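Local structure of prephenate dehydrogenase (3KTD) at the interface of chains A and B. The protein probably catalyses the NAD(P)+-dependent oxidative decarboxylation of prephenate to 4-hydroxyphenylpyruvate, a step of tyrosine biosynthesis. Coordinates in Å, arbitrary orientation; residue numbers count along the deposited sequence, not the author numbering. Chains: chain A/B, Prephenate dehydrogenase.

Contact 1: the interface of chains A and B. Residues chain A 200, 204, 255, 258-259, 262-263, 280; chain B 204, 207-208, 210-211, 260, 263.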
ATOM      1  N   LEU A 200      -3.453  -1.295  12.314  1.00 33.84           N
ATOM      2  CA  LEU A 200      -2.361  -0.325  12.178  1.00 33.34           C
ATOM      3  C   LEU A 200      -2.220   0.058  10.712  1.00 33.18           C
ATOM      4  O   LEU A 200      -1.939   1.220  10.399  1.00 31.69           O
ATOM      5  CB  LEU A 200      -1.037  -0.897  12.692  1.00 33.63           C
ATOM      6  CG  LEU A 200       0.221  -0.017  12.577  1.00 35.31           C
ATOM      7  CD1 LEU A 200       0.132   1.220  13.475  1.00 31.28           C
ATOM      8  CD2 LEU A 200       1.469  -0.831  12.914  1.00 33.16           C
ATOM      9  N   LEU A 204      -2.128   3.981   9.712  1.00 32.32           N
ATOM     10  CA  LEU A 204      -1.031   4.571   8.955  1.00 31.39           C
ATOM     11  C   LEU A 204      -1.520   5.126   7.619  1.00 31.69           C
ATOM     12  O   LEU A 204      -1.046   6.173   7.170  1.00 32.03           O
ATOM     13  CB  LEU A 204       0.083   3.552   8.723  1.00 30.98           C
ATOM     14  CG  LEU A 204       0.783   2.988   9.965  1.00 30.99           C
ATOM     15  CD1 LEU A 204       1.792   1.936   9.583  1.00 28.48           C
ATOM     16  CD2 LEU A 204       1.455   4.080  10.773  1.00 32.16           C
ATOM     17  N   ALA A 255       0.533  -2.338  19.292  1.00 39.51           N
ATOM     18  CA  ALA A 255       1.037  -2.320  17.922  1.00 37.93           C
ATOM     19  C   ALA A 255       1.486  -0.904  17.514  1.00 36.67           C
ATOM     20  O   ALA A 255       2.584  -0.727  17.005  1.00 36.03           O
ATOM     21  CB  ALA A 255      -0.032  -2.857  16.967  1.00 37.21           C
ATOM     22  N   GLU A 258       4.769   0.171  18.988  1.00 34.04           N
ATOM     23  CA  GLU A 258       5.924  -0.378  18.301  1.00 33.85           C
ATOM     24  C   GLU A 258       6.225   0.510  17.094  1.00 33.23           C
ATOM     25  O   GLU A 258       7.380   0.819  16.819  1.00 33.85           O
ATOM     26  CB  GLU A 258       5.691  -1.825  17.861  1.00 34.14           C
ATOM     27  CG  GLU A 258       5.707  -2.842  18.988  1.00 34.31           C
ATOM     28  CD  GLU A 258       5.891  -4.277  18.495  1.00 36.79           C
ATOM     29  OE1 GLU A 258       6.310  -4.488  17.325  1.00 34.21           O
ATOM     30  OE2 GLU A 258       5.623  -5.206  19.291  1.00 36.45           O
ATOM     31  N   ALA A 259       5.175   0.921  16.390  1.00 32.25           N
ATOM     32  CA  ALA A 259       5.316   1.799  15.242  1.00 31.73           C
ATOM     33  C   ALA A 259       5.977   3.130  15.646  1.00 31.67           C
ATOM     34  O   ALA A 259       6.886   3.594  14.975  1.00 30.43           O
ATOM     35  CB  ALA A 259       3.973   2.041  14.610  1.00 30.95           C
ATOM     36  N   ILE A 262       9.739   2.666  16.496  1.00 31.02           N
ATOM     37  CA  ILE A 262      10.525   2.499  15.272  1.00 31.06           C
ATOM     38  C   ILE A 262      10.678   3.843  14.561  1.00 31.73           C
ATOM     39  O   ILE A 262      11.777   4.210  14.150  1.00 31.25           O
ATOM     40  CB  ILE A 262       9.889   1.452  14.332  1.00 31.22           C
ATOM     41  CG1 ILE A 262       9.959   0.056  14.964  1.00 32.32           C
ATOM     42  CG2 ILE A 262      10.600   1.408  12.989  1.00 29.08           C
ATOM     43  CD1 ILE A 262       9.157  -1.002  14.227  1.00 32.32           C
ATOM     44  N   LEU A 263       9.579   4.583  14.455  1.00 33.04           N
ATOM     45  CA  LEU A 263       9.579   5.899  13.816  1.00 34.41           C
ATOM     46  C   LEU A 263      10.405   6.938  14.585  1.00 36.46           C
ATOM     47  O   LEU A 263      10.998   7.821  13.976  1.00 36.93           O
ATOM     48  CB  LEU A 263       8.148   6.411  13.608  1.00 33.37           C
ATOM     49  CG  LEU A 263       7.389   5.759  12.456  1.00 31.73           C
ATOM     50  CD1 LEU A 263       5.891   6.031  12.574  1.00 29.43           C
ATOM     51  CD2 LEU A 263       7.936   6.232  11.116  1.00 25.86           C
ATOM     52  N   LEU A 280      16.181   0.888   9.933  1.00 34.75           N
ATOM     53  CA  LEU A 280      14.813   0.888   9.421  1.00 33.80           C
ATOM     54  C   LEU A 280      14.730   0.235   8.038  1.00 33.24           C
ATOM     55  O   LEU A 280      13.814  -0.546   7.769  1.00 32.36           O
ATOM     56  CB  LEU A 280      14.278   2.316   9.332  1.00 33.29           C
ATOM     57  CG  LEU A 280      12.839   2.436   8.845  1.00 33.31           C
ATOM     58  CD1 LEU A 280      11.891   1.924   9.906  1.00 34.32           C
ATOM     59  CD2 LEU A 280      12.529   3.871   8.477  1.00 34.09           C
TER
ATOM     60  N   LEU B 204       6.994   4.859   6.283  1.00 33.17           N
ATOM     61  CA  LEU B 204       5.838   4.221   6.905  1.00 33.25           C
ATOM     62  C   LEU B 204       5.679   2.767   6.480  1.00 33.61           C
ATOM     63  O   LEU B 204       5.230   1.946   7.270  1.00 34.84           O
ATOM     64  CB  LEU B 204       4.557   5.006   6.626  1.00 32.89           C
ATOM     65  CG  LEU B 204       4.519   6.439   7.169  1.00 31.70           C
ATOM     66  CD1 LEU B 204       3.232   7.079   6.702  1.00 31.17           C
ATOM     67  CD2 LEU B 204       4.663   6.510   8.709  1.00 26.10           C
ATOM     68  N   THR B 207       8.220   0.604   8.359  1.00 33.89           N
ATOM     69  CA  THR B 207       7.708   0.464   9.723  1.00 33.31           C
ATOM     70  C   THR B 207       6.606  -0.587   9.824  1.00 33.09           C
ATOM     71  O   THR B 207       6.654  -1.441  10.697  1.00 34.39           O
ATOM     72  CB  THR B 207       7.148   1.790  10.263  1.00 32.97           C
ATOM     73  OG1 THR B 207       8.164   2.788  10.221  1.00 33.98           O
ATOM     74  CG2 THR B 207       6.678   1.636  11.697  1.00 32.66           C
ATOM     75  N   LEU B 208       5.614  -0.525   8.948  1.00 32.40           N
ATOM     76  CA  LEU B 208       4.504  -1.479   8.992  1.00 32.54           C
ATOM     77  C   LEU B 208       5.021  -2.906   8.801  1.00 32.45           C
ATOM     78  O   LEU B 208       4.681  -3.808   9.565  1.00 32.51           O
ATOM     79  CB  LEU B 208       3.452  -1.137   7.925  1.00 32.67           C
ATOM     80  CG  LEU B 208       2.200  -2.019   7.797  1.00 31.40           C
ATOM     81  CD1 LEU B 208       1.435  -2.117   9.117  1.00 30.95           C
ATOM     82  CD2 LEU B 208       1.296  -1.470   6.705  1.00 26.94           C
ATOM     83  N   ILE B 210       7.833  -4.209   9.563  1.00 31.45           N
ATOM     84  CA  ILE B 210       8.515  -4.676  10.763  1.00 31.00           C
ATOM     85  C   ILE B 210       7.520  -4.998  11.860  1.00 31.56           C
ATOM     86  O   ILE B 210       7.612  -6.054  12.505  1.00 31.54           O
ATOM     87  CB  ILE B 210       9.497  -3.623  11.306  1.00 31.50           C
ATOM     88  CG1 ILE B 210      10.653  -3.401  10.332  1.00 33.03           C
ATOM     89  CG2 ILE B 210      10.081  -4.050  12.652  1.00 28.64           C
ATOM     90  CD1 ILE B 210      11.525  -2.198  10.701  1.00 28.34           C
ATOM     91  N   VAL B 211       6.571  -4.094  12.096  1.00 31.40           N
ATOM     92  CA  VAL B 211       5.577  -4.345  13.128  1.00 31.21           C
ATOM     93  C   VAL B 211       4.862  -5.663  12.845  1.00 31.76           C
ATOM     94  O   VAL B 211       4.709  -6.489  13.738  1.00 31.30           O
ATOM     95  CB  VAL B 211       4.552  -3.232  13.249  1.00 31.44           C
ATOM     96  CG1 VAL B 211       3.411  -3.675  14.191  1.00 31.69           C
ATOM     97  CG2 VAL B 211       5.214  -1.958  13.752  1.00 28.33           C
ATOM     98  N   LEU B 260       3.815  11.900  13.127  1.00 34.42           N
ATOM     99  CA  LEU B 260       3.906  11.577  14.556  1.00 33.71           C
ATOM    100  C   LEU B 260       2.870  12.341  15.375  1.00 33.58           C
ATOM    101  O   LEU B 260       2.328  11.820  16.344  1.00 34.60           O
ATOM    102  CB  LEU B 260       5.308  11.868  15.092  1.00 33.23           C
ATOM    103  CG  LEU B 260       6.458  11.009  14.567  1.00 31.37           C
ATOM    104  CD1 LEU B 260       7.797  11.706  14.823  1.00 30.70           C
ATOM    105  CD2 LEU B 260       6.437   9.616  15.158  1.00 28.01           C
ATOM    106  N   LEU B 263      -0.347  10.457  14.717  1.00 35.57           N
ATOM    107  CA  LEU B 263      -0.304   9.128  15.301  1.00 36.93           C
ATOM    108  C   LEU B 263      -0.439   9.150  16.832  1.00 38.49           C
ATOM    109  O   LEU B 263      -1.117   8.283  17.403  1.00 38.94           O
ATOM    110  CB  LEU B 263       0.958   8.382  14.839  1.00 37.09           C
ATOM    111  CG  LEU B 263       0.975   7.968  13.355  1.00 36.46           C
ATOM    112  CD1 LEU B 263       2.342   7.455  12.926  1.00 33.97           C
ATOM    113  CD2 LEU B 263      -0.091   6.918  13.066  1.00 36.36           C
TER

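Contact 2: the interface of chains A and B. Residues chain A 193, 196, 258; chain B 211-212, 214-215, 219.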
ATOM      1  N   ALA A 193      -2.670 -10.090  16.066  1.00 36.97           N
ATOM      2  CA  ALA A 193      -2.272 -10.122  14.663  1.00 37.31           C
ATOM      3  C   ALA A 193      -2.998  -9.053  13.852  1.00 37.54           C
ATOM      4  O   ALA A 193      -2.360  -8.280  13.141  1.00 39.11           O
ATOM      5  CB  ALA A 193      -2.530 -11.494  14.071  1.00 37.18           C
ATOM      6  N   ARG A 196      -1.808  -5.545  14.191  1.00 36.08           N
ATOM      7  CA  ARG A 196      -0.585  -5.295  13.453  1.00 35.88           C
ATOM      8  C   ARG A 196      -0.809  -5.228  11.948  1.00 36.06           C
ATOM      9  O   ARG A 196      -0.453  -4.235  11.320  1.00 36.69           O
ATOM     10  CB  ARG A 196       0.440  -6.384  13.754  1.00 35.86           C
ATOM     11  CG  ARG A 196       0.912  -6.424  15.213  1.00 35.70           C
ATOM     12  CD  ARG A 196       1.763  -7.668  15.486  1.00 35.07           C
ATOM     13  NE  ARG A 196       2.330  -7.656  16.829  1.00 36.57           N
ATOM     14  CZ  ARG A 196       3.420  -6.985  17.198  1.00 37.24           C
ATOM     15  NH1 ARG A 196       4.099  -6.243  16.330  1.00 41.72           N
ATOM     16  NH2 ARG A 196       3.829  -7.050  18.454  1.00 38.46           N
ATOM     17  N   GLU A 258       4.769   0.171  18.988  1.00 34.04           N
ATOM     18  CA  GLU A 258       5.924  -0.378  18.301  1.00 33.85           C
ATOM     19  C   GLU A 258       6.225   0.510  17.094  1.00 33.23           C
ATOM     20  O   GLU A 258       7.380   0.819  16.819  1.00 33.85           O
ATOM     21  CB  GLU A 258       5.691  -1.825  17.861  1.00 34.14           C
ATOM     22  CG  GLU A 258       5.707  -2.842  18.988  1.00 34.31           C
ATOM     23  CD  GLU A 258       5.891  -4.277  18.495  1.00 36.79           C
ATOM     24  OE1 GLU A 258       6.310  -4.488  17.325  1.00 34.21           O
ATOM     25  OE2 GLU A 258       5.623  -5.206  19.291  1.00 36.45           O
TER
ATOM     26  N   VAL B 211       6.571  -4.094  12.096  1.00 31.40           N
ATOM     27  CA  VAL B 211       5.577  -4.345  13.128  1.00 31.21           C
ATOM     28  C   VAL B 211       4.862  -5.663  12.845  1.00 31.76           C
ATOM     29  O   VAL B 211       4.709  -6.489  13.738  1.00 31.30           O
ATOM     30  CB  VAL B 211       4.552  -3.232  13.249  1.00 31.44           C
ATOM     31  CG1 VAL B 211       3.411  -3.675  14.191  1.00 31.69           C
ATOM     32  CG2 VAL B 211       5.214  -1.958  13.752  1.00 28.33           C
ATOM     33  N   GLY B 212       4.458  -5.867  11.595  1.00 32.46           N
ATOM     34  CA  GLY B 212       3.794  -7.108  11.196  1.00 33.10           C
ATOM     35  C   GLY B 212       4.687  -8.324  11.372  1.00 34.03           C
ATOM     36  O   GLY B 212       4.223  -9.392  11.777  1.00 34.71           O
ATOM     37  N   ASN B 214       7.128  -8.540  13.553  1.00 32.74           N
ATOM     38  CA  ASN B 214       7.315  -8.731  14.988  1.00 32.06           C
ATOM     39  C   ASN B 214       6.196  -9.596  15.560  1.00 31.69           C
ATOM     40  O   ASN B 214       6.386 -10.270  16.560  1.00 32.11           O
ATOM     41  CB  ASN B 214       7.393  -7.385  15.731  1.00 31.95           C
ATOM     42  CG  ASN B 214       8.699  -6.606  15.452  1.00 32.70           C
ATOM     43  OD1 ASN B 214       9.684  -7.154  14.956  1.00 34.63           O
ATOM     44  ND2 ASN B 214       8.701  -5.319  15.801  1.00 31.11           N
ATOM     45  N   GLY B 215       5.032  -9.588  14.918  1.00 31.29           N
ATOM     46  CA  GLY B 215       3.919 -10.438  15.330  1.00 30.66           C
ATOM     47  C   GLY B 215       4.159 -11.926  15.097  1.00 30.64           C
ATOM     48  O   GLY B 215       3.425 -12.753  15.618  1.00 30.79           O
ATOM     49  N   SER B 219       0.787 -13.451  12.439  1.00 31.12           N
ATOM     50  CA  SER B 219       0.541 -12.118  11.884  1.00 31.20           C
ATOM     51  C   SER B 219       0.736 -12.108  10.378  1.00 30.82           C
ATOM     52  O   SER B 219      -0.145 -11.677   9.639  1.00 30.98           O
ATOM     53  CB  SER B 219       1.452 -11.068  12.521  1.00 31.20           C
ATOM     54  OG  SER B 219       1.111 -10.855  13.873  1.00 33.59           O
TER

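Contact 1: the interface of chains A and B
Helix 187-214 of each chain meets helices of its partner in the helical dimerization domain of the prephenate/arogenate dehydrogenase family, and the surface between them is apolar: no nitrogen or oxygen of one chain comes within bonding reach of the other. The tight part centres on B:Thr207 and B:Val211, one helical turn apart, which hide 65 and 53 Å². B:Val211 points its tip at that of A:Leu200, with CG1 3.7 Å from CD2; the leucine reaches it with CG anti to the backbone N (chi1 178°). The other valine methyl, CG2, lies over the backbone of A:Ala259, 4.0 Å from its CA, and near CB of A:Glu258. B:Thr207 is used as a hydrophobic wedge. Its OG1 stands beside the backbone N (chi1 -58°), which sends CG2 to 3.8 Å from CA of A:Ala259, a position where the alanine offers only a methyl. The hydroxyl faces carbon, its OG1 3.6 Å from CD2 of A:Leu263, whose side chain crosses the threonine at about a right angle. A:Ile262 runs antiparallel past B:Thr207 and puts its terminal CD1 3.6 Å from CG2 of B:Ile210. The leucines continue this close packing. A:Leu263 and B:Leu263 cross nearly perpendicularly, CD1 to CD1 at 3.8 Å, and CD2 of A:Leu204 is 4.0 Å from CD2 of B:Leu263. The other branch of A:Leu204, CD1, lies against CB of B:Leu208, so this leucine spans two partner helices and loses 70 Å² of surface. By contrast, the contact thins at A:Leu280, B:Leu260 and A:Glu258, which hide 6 to 7 Å² each here, and at A:Ala255, which hides 2 Å².

Contact 2: the interface of chains A and B
OE1 of the A:Glu258 carboxylate accepts from at least two donors, one from each chain. From its own chain comes NH1 of the A:Arg196 guanidinium, 3.0 Å from OE1 and nearly straight at the hydrogen (169°). From the partner comes the side-chain amide of B:Asn214, whose ND2 lies 3.0 Å from OE1, with the acceptor close to the amide plane. Both donors meet the oxygen from above the carboxylate plane, and the carboxylate and amide planes are turned 52° apart. The second oxygen, OE2, takes a salt bridge of 2.7 Å from NH2 of A:Arg196, so the guanidinium holds the acid end-on, one nitrogen to each oxygen. This pairing fixes the rotation of the guanidinium and would be expected to favour the ionised carboxylate.

The arginine chain is extended from CG to NE and lies across the end of partner helix 187-214. There NH1 also donates to the backbone O of B:Val211 at 2.7 Å. That bond is more bent, 131° at the hydrogen, with the donor above the carbonyl plane. One guanidinium face is covered near its rim by the backbone N of B:Gly215, 3.5 Å above the plane. CA of B:Gly215 lies 3.5 Å from CD of A:Arg196, consistent with the absence of a side chain at this position. Farther along, the hydroxyl OG of B:Ser219 packs 3.6 Å from CA of A:Ala193.

Contact 1 and contact 2 are neighbouring patches of one two-fold interface, their C-alpha centres about 10 Å apart. Both draw on helices 187-214 and 249-270 of chain A and on helix 187-214 of chain B, and they share A:Glu258 and B:Val211. Each shared residue serves both: the valine's methyls face contact 1, and CG1 also touches the arginine, while its carbonyl serves contact 2; the glutamate gives aliphatic carbon to the first and its carboxylate to the second. An apolar patch thus adjoins a polar one, and the symmetry repeats both patches with chains exchanged, consistent with the family's dimerization domain.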